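Homoserine O-acetyltransferase (Pseudomonas veronii, PDB 5EFZ) catalyses the hydrolysis of ethyl acetate to ethanol and acetate, serving the bacterial breakdown of short-chain methyl ketones such as 2-butanone. Local coordinates at residues A[65-68]-A[74-77]; A[149-154]-A[332-337]; A[156-161]-A[176-181]; A[280-283]-A[287-290]. All coordinates share one frame; numbering follows the deposited sequence.

Contact 1. Residues A[65-68]-A[74-77]; sequences PTWY and AMEQ. With ACT (acetate ion), chain O.
T66 and M75 bring the loop 65-68 and the helical segment 74-77 together, their CA atoms 7.1 Å apart, where the chain leads from strand 61-65 to helix 72-79. The main meeting is between M75 and W67. M75 is bent at chi2 and chi3, which lays its sulfur over one face of the indole; SD stands 3.7 Å from the centroid of the six-membered ring of W67, only 18° off the ring normal, and displaced toward CZ3. A polarisable, unbranched methionine suits this Met-aromatic contact. A74 adds a small methyl that fits beside the indole, its CB 4.0 Å from CZ2 of W67. At the root of the tryptophan side chain, CB of W67 lies 3.3 Å from OXT of the bound acetate. Cutting W67 back to an alanine would probably leave the M75 sulfur without its aromatic partner and open a gap beside the acetate. The backbone of Y68 helps to hold that ion: its N donates to acetate OXT at 2.8 Å, with an N-H...O angle of 161°. Since M152 N serves the same oxygen, the geometry is consistent with the oxyanion hole of an alpha/beta hydrolase.

Contact 2. Residues A[149-154]-A[332-337]; sequences GGSMGA and DGHLGL. With ACT (acetate ion), chain O.
S151 and H334, the probable nucleophile and base of a Ser-His-Asp catalytic triad, meet here, the serine standing on the nucleophile elbow between strand 146-150 and helix 152-163. The geometry agrees with these inferred roles: S151 has the strained backbone expected of an elbow (phi 54°), which lifts its side chain toward the histidine. OG of S151 lies in the plane of the imidazole at its edge, 3.2 Å from NE2 of H334. At the other ring nitrogen, ND1 of H334 is hydrogen-bonded to OD2 of D305, the probable third member, which fixes the ring's rotation. H334 extends toward the serine because its CG is anti to the backbone N (chi1 -169°).

An acetate occupies the site. Its O accepts a hydrogen bond from S151 OG modelled at 2.5 Å, so short that its exact length is doubtful, and a second of 2.7 Å from H334 NE2, while its OXT takes a nearly straight bond (173°) of 3.2 Å from M152 N at the start of the helix. L337 supplies the apolar wall: its CD1 sits over one face of the H334 ring and 3.9 Å from CB of S151, and its CD2 is 4.1 Å from CA of G150. A side chain on G150 would run into that methyl, and one on G153 into G150 N, so glycine suits both positions. This compact GxSxG turn, faced by the histidine of a later loop and 3-10 turn, is characteristic of the alpha/beta hydrolase active site.

Contact 3. Residues A[156-161]-A[176-181]; sequences QTYEWA and GTARNS. With EDO (1,2-ethanediol), chain K; EDO (1,2-ethanediol), chain M.
Y158 on helix 152-163 packs against A178 in the loop that follows strand 170-174, so the contact belongs to the beta-alpha-beta crossover running from strand 146-150 through this helix to the neighbouring parallel strand, a unit of the alpha/beta hydrolase fold. The two backbones come close, with 5.5 Å between the CA atoms of Y158 and A178. Such proximity suits alanine, whose single methyl can settle on the phenol: CB of A178 lies 3.8 Å from the centroid of the Y158 ring and 22° off its normal, a CH-pi contact over one face, offset toward CG. The tyrosine reaches the loop because its CG is anti to its own carbonyl carbon (chi1 -79°), which directs the ring along the backbone of residues 176-178. There CD2 of Y158 approaches the amide N of A178 at 3.4 Å, while the carbonyl oxygen of G176 comes to the ring's edge, in its plane. That same A178 N, like the N of R179, donates to the carboxylate of E316 on helix 310-317, whose side chain also touches Y158. A leucine in place of Y158 lacks the ring and hydroxyl, and would probably leave the A178 methyl without its flat seat and a bound water without one of its anchors. Y158 OH donates to that water at 2.7 Å, and the water in turn to G176 O at 3.1 Å.

Contact 4. Residues A[280-283]-A[287-290]; sequences RHTG and AKAL
Van der Waals contact between T282 and the pair K288 and A289 accounts for most of this meeting, in which the CA atoms of T282 and A289 are 5.7 Å apart. CG2 of T282 rests against the aliphatic part of the lysine, 3.9 Å from CG of K288, and CB of T282 is equally near its CD. The lysine runs fully extended from CG onward, with CG anti to the backbone N (chi1 -172°), so its methylenes pass alongside the threonine while the chain heads to the exposed surface. A polar atom also meets a methyl here, OG1 of T282 lying 3.4 Å from CB of A289; a small residue suits so close an approach.

The polar part involves residues next to and between the segments. OG1 of T282 donates to the backbone O of D285 and, more weakly, meets the O of S279, while the D285 carboxylate accepts from K288 N. Threonine therefore serves with both branches, the hydroxyl for the turn and the methyl for the helix. G283 has a positive phi (56°), which favours glycine.

This part of the loop after helix 263-274 leads into the short helix 286-290. H281 packs on V162 and R163 of helix 152-163, and L290 leans on A178 in the loop after strand 170-174.

In the fold
Contacts 1, 2 and 3 lie around the C-terminal ends of neighbouring parallel strands in the mixed sheet: 61-65 leads into contact 1, 146-150 into contact 2 and 170-174 into contact 3. Contacts 1 and 2 have centres about 10 Å apart and share the acetate, which links the probable oxyanion hole to the probable triad. Contacts 2 and 3 have centres about 13 Å apart and both use helix 152-163. In sequence contact 1 closes first; contacts 3 and 4 then follow, nested within the long loop closed by contact 2, which brings the histidine back to the serine. Contact 4 is peripheral, its centre about 24 Å from that of contact 2, but touches contact 3 through H281 and E159.

Contact 1. Residues A[65-68]-A[74-77]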
loop_
_atom_site.group_PDB
_atom_site.type_symbol
_atom_site.label_atom_id
_atom_site.label_comp_id
_atom_site.label_asym_id
_atom_site.label_seq_id
_atom_site.Cartn_x
_atom_site.Cartn_y
_atom_site.Cartn_z
ATOM N N PRO A 65 -13.788 3.652 22.127
ATOM C CA PRO A 65 -14.296 2.660 21.154
ATOM C C PRO A 65 -13.177 1.764 20.663
ATOM O O PRO A 65 -12.014 2.087 20.843
ATOM C CB PRO A 65 -14.827 3.515 19.982
ATOM C CG PRO A 65 -14.917 4.945 20.544
ATOM C CD PRO A 65 -13.771 5.012 21.554
ATOM N N THR A 66 -13.516 0.624 20.067
ATOM C CA THR A 66 -12.476 -0.314 19.620
ATOM C C THR A 66 -12.334 -0.239 18.100
ATOM O O THR A 66 -13.207 0.317 17.391
ATOM C CB THR A 66 -12.810 -1.770 20.064
ATOM O OG1 THR A 66 -14.036 -2.162 19.452
ATOM C CG2 THR A 66 -13.014 -1.857 21.628
ATOM N N TRP A 67 -11.230 -0.787 17.598
ATOM C CA TRP A 67 -10.888 -0.618 16.202
ATOM C C TRP A 67 -11.148 -1.898 15.420
ATOM O O TRP A 67 -11.661 -2.885 15.959
ATOM C CB TRP A 67 -9.417 -0.186 16.053
ATOM C CG TRP A 67 -8.411 -1.061 16.763
ATOM C CD1 TRP A 67 -8.293 -2.433 16.694
ATOM C CD2 TRP A 67 -7.342 -0.606 17.614
ATOM N NE1 TRP A 67 -7.226 -2.858 17.473
ATOM C CE2 TRP A 67 -6.634 -1.760 18.052
ATOM C CE3 TRP A 67 -6.927 0.657 18.057
ATOM C CZ2 TRP A 67 -5.522 -1.674 18.902
ATOM C CZ3 TRP A 67 -5.829 0.742 18.913
ATOM C CH2 TRP A 67 -5.138 -0.416 19.324
ATOM N N TYR A 68 -10.805 -1.862 14.138
ATOM C CA TYR A 68 -11.042 -3.000 13.250
ATOM C C TYR A 68 -10.320 -4.255 13.746
ATOM O O TYR A 68 -9.127 -4.197 13.961
ATOM C CB TYR A 68 -10.569 -2.673 11.828
ATOM C CG TYR A 68 -10.665 -3.892 10.913
ATOM C CD1 TYR A 68 -11.870 -4.234 10.293
ATOM C CD2 TYR A 68 -9.545 -4.699 10.674
ATOM C CE1 TYR A 68 -11.964 -5.362 9.460
ATOM C CE2 TYR A 68 -9.631 -5.840 9.836
ATOM C CZ TYR A 68 -10.838 -6.147 9.243
ATOM O OH TYR A 68 -10.906 -7.258 8.442
ATOM N N ALA A 74 -7.313 -5.160 23.849
ATOM C CA ALA A 74 -6.209 -4.425 23.232
ATOM C C ALA A 74 -6.102 -2.990 23.749
ATOM O O ALA A 74 -4.995 -2.531 23.999
ATOM C CB ALA A 74 -6.342 -4.403 21.710
ATOM N N MET A 75 -7.225 -2.275 23.872
ATOM C CA MET A 75 -7.163 -0.892 24.326
ATOM C C MET A 75 -6.631 -0.855 25.749
ATOM O O MET A 75 -5.858 0.041 26.129
ATOM C CB MET A 75 -8.535 -0.208 24.255
ATOM C CG MET A 75 -9.203 -0.316 22.879
ATOM S SD MET A 75 -8.046 0.250 21.586
ATOM C CE MET A 75 -7.894 1.981 22.020
ATOM N N GLU A 76 -7.048 -1.836 26.537
ATOM C CA GLU A 76 -6.596 -1.922 27.912
ATOM C C GLU A 76 -5.093 -2.176 28.021
ATOM O O GLU A 76 -4.390 -1.477 28.751
ATOM C CB GLU A 76 -7.348 -3.031 28.644
ATOM C CG GLU A 76 -6.874 -3.215 30.051
ATOM C CD GLU A 76 -7.418 -4.469 30.685
ATOM O OE1 GLU A 76 -8.047 -5.282 29.972
ATOM O OE2 GLU A 76 -7.216 -4.636 31.900
ATOM N N GLN A 77 -4.617 -3.200 27.318
ATOM C CA GLN A 77 -3.227 -3.599 27.386
ATOM C C GLN A 77 -2.259 -2.515 26.884
ATOM O O GLN A 77 -1.171 -2.373 27.423
ATOM C CB GLN A 77 -3.013 -4.889 26.576
ATOM C CG GLN A 77 -3.603 -6.113 27.263
ATOM C CD GLN A 77 -3.438 -7.380 26.451
ATOM O OE1 GLN A 77 -3.406 -7.345 25.211
ATOM N NE2 GLN A 77 -3.335 -8.509 27.139
HETATM C C ACT O . -8.082 -0.349 12.469
HETATM O O ACT O . -7.532 0.190 11.466
HETATM O OXT ACT O . -9.251 0.054 12.787
HETATM C CH3 ACT O . -7.357 -1.392 13.250
#

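Contact 2. Residues A[149-154]-A[332-337]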
loop_
_atom_site.group_PDB
_atom_site.type_symbol
_atom_site.label_atom_id
_atom_site.label_comp_id
_atom_site.label_asym_id
_atom_site.label_seq_id
_atom_site.Cartn_x
_atom_site.Cartn_y
_atom_site.Cartn_z
ATOM N N GLY A 149 -10.103 7.290 20.302
ATOM C CA GLY A 149 -9.962 5.986 19.670
ATOM C C GLY A 149 -9.053 6.092 18.471
ATOM O O GLY A 149 -8.769 7.200 18.006
ATOM N N GLY A 150 -8.592 4.944 17.982
ATOM C CA GLY A 150 -7.709 4.918 16.830
ATOM C C GLY A 150 -8.376 4.191 15.682
ATOM O O GLY A 150 -9.104 3.221 15.895
ATOM N N SER A 151 -8.115 4.696 14.488
ATOM C CA SER A 151 -8.638 4.168 13.216
ATOM C C SER A 151 -10.173 4.053 13.229
ATOM O O SER A 151 -10.830 5.086 13.244
ATOM C CB SER A 151 -7.985 2.844 12.874
ATOM O OG SER A 151 -8.244 2.558 11.504
ATOM N N MET A 152 -10.762 2.849 13.172
ATOM C CA MET A 152 -12.234 2.781 13.335
ATOM C C MET A 152 -12.700 3.391 14.656
ATOM O O MET A 152 -13.827 3.899 14.753
ATOM C CB MET A 152 -12.743 1.340 13.270
ATOM C CG MET A 152 -12.639 0.748 11.892
ATOM S SD MET A 152 -13.559 -0.810 11.786
ATOM C CE MET A 152 -15.222 -0.155 11.689
ATOM N N GLY A 153 -11.842 3.316 15.667
ATOM C CA GLY A 153 -12.083 4.000 16.937
ATOM C C GLY A 153 -12.142 5.522 16.765
ATOM O O GLY A 153 -12.915 6.191 17.444
ATOM N N ALA A 154 -11.307 6.055 15.875
ATOM C CA ALA A 154 -11.316 7.475 15.509
ATOM C C ALA A 154 -12.571 7.817 14.699
ATOM O O ALA A 154 -13.169 8.900 14.854
ATOM C CB ALA A 154 -10.042 7.836 14.695
ATOM N N ASP A 332 6.339 3.234 12.404
ATOM C CA ASP A 332 5.571 1.980 12.472
ATOM C C ASP A 332 4.253 2.142 11.717
ATOM O O ASP A 332 3.579 1.164 11.426
ATOM C CB ASP A 332 5.276 1.535 13.919
ATOM C CG ASP A 332 6.515 1.001 14.640
ATOM O OD1 ASP A 332 7.658 1.334 14.244
ATOM O OD2 ASP A 332 6.358 0.266 15.633
ATOM N N GLY A 333 3.888 3.369 11.381
ATOM C CA GLY A 333 2.715 3.554 10.528
ATOM C C GLY A 333 1.439 3.151 11.250
ATOM O O GLY A 333 1.342 3.172 12.492
ATOM N N HIS A 334 0.457 2.716 10.461
ATOM C CA HIS A 334 -0.860 2.508 11.039
ATOM C C HIS A 334 -0.870 1.559 12.239
ATOM O O HIS A 334 -1.508 1.832 13.294
ATOM C CB HIS A 334 -1.800 1.979 9.959
ATOM C CG HIS A 334 -3.228 1.988 10.396
ATOM N ND1 HIS A 334 -3.977 3.151 10.445
ATOM C CD2 HIS A 334 -4.036 0.988 10.839
ATOM C CE1 HIS A 334 -5.204 2.855 10.869
ATOM N NE2 HIS A 334 -5.265 1.552 11.117
ATOM N N LEU A 335 -0.177 0.428 12.106
ATOM C CA LEU A 335 -0.260 -0.588 13.160
ATOM C C LEU A 335 0.663 -0.283 14.338
ATOM O O LEU A 335 0.753 -1.079 15.281
ATOM C CB LEU A 335 0.034 -1.984 12.596
ATOM C CG LEU A 335 -1.093 -2.462 11.676
ATOM C CD1 LEU A 335 -0.744 -3.811 11.024
ATOM C CD2 LEU A 335 -2.429 -2.526 12.447
ATOM N N GLY A 336 1.288 0.897 14.331
ATOM C CA GLY A 336 1.826 1.471 15.564
ATOM C C GLY A 336 0.710 1.602 16.601
ATOM O O GLY A 336 0.983 1.730 17.786
ATOM N N LEU A 337 -0.556 1.518 16.180
ATOM C CA LEU A 337 -1.657 1.497 17.145
ATOM C C LEU A 337 -1.567 0.285 18.071
ATOM O O LEU A 337 -2.103 0.308 19.175
ATOM C CB LEU A 337 -3.020 1.492 16.439
ATOM C CG LEU A 337 -3.457 2.799 15.767
ATOM C CD1 LEU A 337 -4.689 2.537 14.891
ATOM C CD2 LEU A 337 -3.748 3.885 16.820
HETATM C C ACT O . -8.082 -0.349 12.469
HETATM O O ACT O . -7.532 0.190 11.466
HETATM O OXT ACT O . -9.251 0.054 12.787
HETATM C CH3 ACT O . -7.357 -1.392 13.250
#

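Contact 3. Residues A[156-161]-A[176-181]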
loop_
_atom_site.group_PDB
_atom_site.type_symbol
_atom_site.label_atom_id
_atom_site.label_comp_id
_atom_site.label_asym_id
_atom_site.label_seq_id
_atom_site.Cartn_x
_atom_site.Cartn_y
_atom_site.Cartn_z
ATOM N N GLN A 156 -15.483 6.433 15.060
ATOM C CA GLN A 156 -16.528 6.581 16.074
ATOM C C GLN A 156 -16.366 7.863 16.906
ATOM O O GLN A 156 -17.349 8.463 17.334
ATOM C CB GLN A 156 -16.541 5.365 17.006
ATOM C CG GLN A 156 -17.004 4.069 16.278
ATOM C CD GLN A 156 -16.650 2.822 17.062
ATOM O OE1 GLN A 156 -17.386 2.413 17.967
ATOM N NE2 GLN A 156 -15.487 2.235 16.748
ATOM N N THR A 157 -15.120 8.255 17.162
ATOM C CA THR A 157 -14.847 9.492 17.884
ATOM C C THR A 157 -15.404 10.718 17.151
ATOM O O THR A 157 -16.075 11.565 17.761
ATOM C CB THR A 157 -13.321 9.635 18.135
ATOM O OG1 THR A 157 -12.896 8.581 19.021
ATOM C CG2 THR A 157 -12.959 11.027 18.777
ATOM N N TYR A 158 -15.131 10.831 15.849
ATOM C CA TYR A 158 -15.686 11.920 15.053
ATOM C C TYR A 158 -17.206 11.885 15.039
ATOM O O TYR A 158 -17.882 12.910 15.200
ATOM C CB TYR A 158 -15.165 11.851 13.613
ATOM C CG TYR A 158 -13.764 12.396 13.460
ATOM C CD1 TYR A 158 -13.463 13.720 13.831
ATOM C CD2 TYR A 158 -12.736 11.614 12.926
ATOM C CE1 TYR A 158 -12.154 14.237 13.649
ATOM C CE2 TYR A 158 -11.434 12.135 12.750
ATOM C CZ TYR A 158 -11.165 13.435 13.111
ATOM O OH TYR A 158 -9.868 13.923 12.940
ATOM N N GLU A 159 -17.755 10.698 14.834
ATOM C CA GLU A 159 -19.200 10.593 14.815
ATOM C C GLU A 159 -19.824 11.029 16.152
ATOM O O GLU A 159 -20.849 11.733 16.179
ATOM C CB GLU A 159 -19.614 9.157 14.468
ATOM C CG GLU A 159 -21.144 8.906 14.543
ATOM C CD GLU A 159 -21.977 9.554 13.422
ATOM O OE1 GLU A 159 -21.435 9.979 12.360
ATOM O OE2 GLU A 159 -23.218 9.648 13.610
ATOM N N TRP A 160 -19.193 10.641 17.260
ATOM C CA TRP A 160 -19.624 11.124 18.584
ATOM C C TRP A 160 -19.627 12.650 18.647
ATOM O O TRP A 160 -20.622 13.257 19.073
ATOM C CB TRP A 160 -18.697 10.579 19.691
ATOM C CG TRP A 160 -19.311 9.451 20.475
ATOM C CD1 TRP A 160 -19.075 8.107 20.315
ATOM C CD2 TRP A 160 -20.327 9.569 21.485
ATOM N NE1 TRP A 160 -19.867 7.388 21.179
ATOM C CE2 TRP A 160 -20.612 8.270 21.937
ATOM C CE3 TRP A 160 -20.949 10.661 22.113
ATOM C CZ2 TRP A 160 -21.531 8.024 22.957
ATOM C CZ3 TRP A 160 -21.849 10.421 23.137
ATOM C CH2 TRP A 160 -22.142 9.111 23.540
ATOM N N ALA A 161 -18.519 13.265 18.216
ATOM C CA ALA A 161 -18.349 14.722 18.354
ATOM C C ALA A 161 -19.324 15.498 17.482
ATOM O O ALA A 161 -19.663 16.638 17.801
ATOM C CB ALA A 161 -16.906 15.132 18.025
ATOM N N GLY A 176 -7.217 8.213 12.022
ATOM C CA GLY A 176 -8.467 7.925 11.336
ATOM C C GLY A 176 -9.122 9.206 10.848
ATOM O O GLY A 176 -8.732 10.317 11.248
ATOM N N THR A 177 -10.118 9.072 9.972
ATOM C CA THR A 177 -10.771 10.258 9.399
ATOM C C THR A 177 -12.261 10.297 9.706
ATOM O O THR A 177 -12.878 9.289 10.121
ATOM C CB THR A 177 -10.604 10.306 7.868
ATOM O OG1 THR A 177 -11.043 9.058 7.336
ATOM C CG2 THR A 177 -9.133 10.510 7.462
ATOM N N ALA A 178 -12.843 11.463 9.484
ATOM C CA ALA A 178 -14.247 11.684 9.734
ATOM C C ALA A 178 -15.106 11.268 8.535
ATOM O O ALA A 178 -16.271 10.950 8.702
ATOM C CB ALA A 178 -14.492 13.170 10.086
ATOM N N ARG A 179 -14.543 11.318 7.330
ATOM C CA ARG A 179 -15.238 10.812 6.140
ATOM C C ARG A 179 -14.277 9.971 5.326
ATOM O O ARG A 179 -13.208 10.443 4.947
ATOM C CB ARG A 179 -15.774 11.949 5.253
ATOM C CG ARG A 179 -16.467 11.408 3.969
ATOM C CD ARG A 179 -17.413 12.433 3.343
ATOM N NE ARG A 179 -16.702 13.536 2.706
ATOM C CZ ARG A 179 -17.298 14.627 2.219
ATOM N NH1 ARG A 179 -18.630 14.769 2.296
ATOM N NH2 ARG A 179 -16.554 15.574 1.655
ATOM N N ASN A 180 -14.650 8.725 5.065
ATOM C CA ASN A 180 -13.699 7.782 4.497
ATOM C C ASN A 180 -13.378 8.105 3.026
ATOM O O ASN A 180 -14.274 8.477 2.238
ATOM C CB ASN A 180 -14.252 6.352 4.641
ATOM C CG ASN A 180 -13.189 5.303 4.418
ATOM O OD1 ASN A 180 -13.412 4.303 3.709
ATOM N ND2 ASN A 180 -12.022 5.519 5.004
ATOM N N SER A 181 -12.110 7.953 2.641
ATOM C CA SER A 181 -11.698 8.279 1.263
ATOM C C SER A 181 -11.972 7.150 0.290
ATOM O O SER A 181 -12.190 6.011 0.707
ATOM C CB SER A 181 -10.211 8.589 1.215
ATOM O OG SER A 181 -9.454 7.437 1.596
HETATM C C1 EDO K . -17.308 5.866 1.556
HETATM O O1 EDO K . -15.993 6.056 0.989
HETATM C C2 EDO K . -17.955 7.214 1.916
HETATM O O2 EDO K . -17.051 8.200 2.475
HETATM C C1 EDO M . -10.153 12.295 4.073
HETATM O O1 EDO M . -11.020 11.336 3.483
HETATM C C2 EDO M . -10.799 13.672 3.956
HETATM O O2 EDO M . -12.162 13.635 4.411
HETATM O O HOH W 1 -8.953 13.287 10.489
#

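Contact 4. Residues A[280-283]-A[287-290]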
loop_
_atom_site.group_PDB
_atom_site.type_symbol
_atom_site.label_atom_id
_atom_site.label_comp_id
_atom_site.label_asym_id
_atom_site.label_seq_id
_atom_site.Cartn_x
_atom_site.Cartn_y
_atom_site.Cartn_z
ATOM N N ARG A 280 -23.026 12.436 6.558
ATOM C CA ARG A 280 -24.395 11.936 6.447
ATOM C C ARG A 280 -25.366 12.779 7.300
ATOM O O ARG A 280 -26.554 12.861 7.005
ATOM C CB ARG A 280 -24.464 10.455 6.849
ATOM C CG ARG A 280 -23.732 9.551 5.854
ATOM C CD ARG A 280 -23.692 8.101 6.331
ATOM N NE ARG A 280 -25.022 7.488 6.326
ATOM C CZ ARG A 280 -25.611 6.983 5.243
ATOM N NH1 ARG A 280 -25.008 7.043 4.052
ATOM N NH2 ARG A 280 -26.812 6.435 5.353
ATOM N N HIS A 281 -24.867 13.422 8.355
ATOM C CA HIS A 281 -25.728 14.304 9.150
ATOM C C HIS A 281 -26.097 15.615 8.453
ATOM O O HIS A 281 -27.061 16.297 8.849
ATOM C CB HIS A 281 -25.055 14.650 10.473
ATOM C CG HIS A 281 -24.903 13.485 11.390
ATOM N ND1 HIS A 281 -25.941 13.010 12.164
ATOM C CD2 HIS A 281 -23.841 12.679 11.635
ATOM C CE1 HIS A 281 -25.521 11.964 12.855
ATOM N NE2 HIS A 281 -24.251 11.745 12.556
ATOM N N THR A 282 -25.328 15.990 7.437
ATOM C CA THR A 282 -25.484 17.331 6.862
ATOM C C THR A 282 -25.556 17.280 5.339
ATOM O O THR A 282 -24.959 18.112 4.658
ATOM C CB THR A 282 -24.311 18.245 7.289
ATOM O OG1 THR A 282 -23.085 17.575 6.984
ATOM C CG2 THR A 282 -24.353 18.517 8.793
ATOM N N GLY A 283 -26.269 16.280 4.816
ATOM C CA GLY A 283 -26.449 16.099 3.382
ATOM C C GLY A 283 -25.189 15.977 2.537
ATOM O O GLY A 283 -25.199 16.327 1.363
ATOM N N ALA A 287 -17.780 20.055 5.673
ATOM C CA ALA A 287 -17.437 21.276 6.412
ATOM C C ALA A 287 -18.546 21.648 7.411
ATOM O O ALA A 287 -18.272 22.091 8.537
ATOM C CB ALA A 287 -17.188 22.431 5.451
ATOM N N LYS A 288 -19.793 21.464 6.998
ATOM C CA LYS A 288 -20.936 21.754 7.870
ATOM C C LYS A 288 -21.000 20.793 9.051
ATOM O O LYS A 288 -21.259 21.208 10.180
ATOM C CB LYS A 288 -22.245 21.682 7.090
ATOM C CG LYS A 288 -23.417 22.161 7.889
ATOM C CD LYS A 288 -24.700 22.130 7.090
ATOM C CE LYS A 288 -25.886 22.506 7.966
ATOM N NZ LYS A 288 -27.192 22.396 7.230
ATOM N N ALA A 289 -20.773 19.510 8.785
ATOM C CA ALA A 289 -20.736 18.488 9.831
ATOM C C ALA A 289 -19.616 18.727 10.837
ATOM O O ALA A 289 -19.845 18.670 12.046
ATOM C CB ALA A 289 -20.566 17.083 9.211
ATOM N N LEU A 290 -18.394 18.936 10.344
ATOM C CA LEU A 290 -17.271 19.165 11.246
ATOM C C LEU A 290 -17.397 20.505 11.988
ATOM O O LEU A 290 -16.873 20.656 13.096
ATOM C CB LEU A 290 -15.937 19.112 10.484
ATOM C CG LEU A 290 -15.625 17.715 9.938
ATOM C CD1 LEU A 290 -14.295 17.694 9.151
ATOM C CD2 LEU A 290 -15.602 16.642 11.049
#